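Local coordinates for protein intracellular serine protease (Bacillus licheniformis, PDB 4ZOQ) that probably acts as a subtilisin-like serine endopeptidase of the lanthipeptide pathway, this chain being its N-terminal prodomain, at residues L35-V38 and K39-S42. Sequence-based numbering, arbitrary orientation.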
loop_
_atom_site.group_PDB
_atom_site.type_symbol
_atom_site.label_atom_id
_atom_site.label_comp_id
_atom_site.label_asym_id
_atom_site.label_seq_id
_atom_site.Cartn_x
_atom_site.Cartn_y
_atom_site.Cartn_z
ATOM N N LEU A 35 -4.998 -9.260 -23.204
ATOM C CA LEU A 35 -5.851 -10.203 -23.934
ATOM C C LEU A 35 -7.315 -10.039 -23.533
ATOM O O LEU A 35 -7.625 -9.740 -22.385
ATOM C CB LEU A 35 -5.406 -11.656 -23.674
ATOM C CG LEU A 35 -3.956 -12.080 -23.910
ATOM C CD1 LEU A 35 -3.658 -13.377 -23.198
ATOM C CD2 LEU A 35 -3.696 -12.254 -25.391
ATOM N N GLU A 36 -8.217 -10.257 -24.474
ATOM C CA GLU A 36 -9.619 -10.288 -24.131
ATOM C C GLU A 36 -9.922 -11.529 -23.313
ATOM O O GLU A 36 -10.811 -11.542 -22.463
ATOM C CB GLU A 36 -10.494 -10.354 -25.365
ATOM C CG GLU A 36 -10.844 -9.095 -26.143
ATOM C CD GLU A 36 -11.824 -9.455 -27.270
ATOM O OE1 GLU A 36 -12.591 -10.437 -27.065
ATOM O OE2 GLU A 36 -11.820 -8.790 -28.337
ATOM N N HIS A 37 -9.146 -12.578 -23.549
ATOM C CA HIS A 37 -9.350 -13.820 -22.828
ATOM C C HIS A 37 -8.035 -14.396 -22.387
ATOM O O HIS A 37 -7.121 -14.564 -23.186
ATOM C CB HIS A 37 -10.074 -14.839 -23.712
ATOM C CG HIS A 37 -11.367 -14.340 -24.278
ATOM N ND1 HIS A 37 -11.431 -13.601 -25.441
ATOM C CD2 HIS A 37 -12.643 -14.474 -23.846
ATOM C CE1 HIS A 37 -12.691 -13.304 -25.703
ATOM N NE2 HIS A 37 -13.446 -13.821 -24.749
ATOM N N VAL A 38 -7.948 -14.706 -21.103
ATOM C CA VAL A 38 -6.681 -15.101 -20.529
ATOM C C VAL A 38 -6.317 -16.509 -20.991
ATOM O O VAL A 38 -5.175 -16.923 -20.859
ATOM C CB VAL A 38 -6.694 -14.975 -18.984
ATOM C CG1 VAL A 38 -7.243 -13.607 -18.559
ATOM C CG2 VAL A 38 -7.404 -16.154 -18.328
ATOM N N LYS A 39 -7.287 -17.267 -21.492
ATOM C CA LYS A 39 -6.949 -18.577 -22.047
ATOM C C LYS A 39 -6.080 -18.466 -23.298
ATOM O O LYS A 39 -5.464 -19.449 -23.698
ATOM C CB LYS A 39 -8.196 -19.416 -22.331
ATOM C CG LYS A 39 -8.889 -19.908 -21.068
ATOM C CD LYS A 39 -7.828 -20.503 -20.135
ATOM C CE LYS A 39 -8.382 -21.526 -19.160
ATOM N NZ LYS A 39 -7.347 -22.573 -18.854
ATOM N N ASP A 40 -6.030 -17.284 -23.916
ATOM C CA ASP A 40 -5.211 -17.119 -25.118
ATOM C C ASP A 40 -3.749 -16.733 -24.819
ATOM O O ASP A 40 -3.033 -16.274 -25.708
ATOM C CB ASP A 40 -5.828 -16.090 -26.071
ATOM C CG ASP A 40 -7.234 -16.465 -26.508
ATOM O OD1 ASP A 40 -7.569 -17.671 -26.453
ATOM O OD2 ASP A 40 -7.990 -15.566 -26.944
ATOM N N LYS A 41 -3.290 -16.997 -23.599
ATOM C CA LYS A 41 -1.916 -16.701 -23.229
ATOM C C LYS A 41 -0.953 -17.544 -24.076
ATOM O O LYS A 41 0.084 -17.063 -24.549
ATOM C CB LYS A 41 -1.702 -16.958 -21.745
ATOM C CG LYS A 41 -0.252 -17.015 -21.288
ATOM C CD LYS A 41 -0.143 -17.835 -20.014
ATOM C CE LYS A 41 1.275 -17.900 -19.467
ATOM N NZ LYS A 41 2.046 -19.087 -19.921
ATOM N N SER A 42 -1.309 -18.817 -24.238
ATOM C CA SER A 42 -0.556 -19.770 -25.060
ATOM C C SER A 42 -0.398 -19.337 -26.518
ATOM O O SER A 42 0.649 -19.560 -27.100
ATOM C CB SER A 42 -1.225 -21.149 -25.001
ATOM O OG SER A 42 -2.587 -21.055 -25.386
#
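L35 reaches forward from the end of its strand and lays CD1 against the D40–K41 peptide, 3.7 Å from D40 C and equally near K41 N, while its other methyl, CD2, passes D40 O at 4.1 Å. This buried side chain thus meets main chain first; the CB atoms of D40 and K41 lie farther from its methyls. D40 approaches H37 with its carboxylate: chi1 of -59° sets CG beside D40's own backbone N, which brings OD2 alongside H37 CB at 3.9 Å and oblique to the imidazole. OD2 and H37 ND1 are 4.2 Å apart and not bonded; were the ring protonated, an electrostatic attraction would be possible. At the backbone of the same two residues, D40 N donates to H37 O over 3.0 Å, nearly straight at 160° but from above the carbonyl plane. This short 3-10 turn leads strand 31-35 of the prodomain's four-stranded antiparallel sheet into helix 41-49, with D40 at the N-cap position although its side chain makes no capping bond. One residue on, K41 N makes a weak 3.3 Å bond to V38 O, and K41 CB packs over that same oxygen. V38 packs against R157 of the neighbouring protease chain, whose NH1 also hydrogen-bonds L35 O.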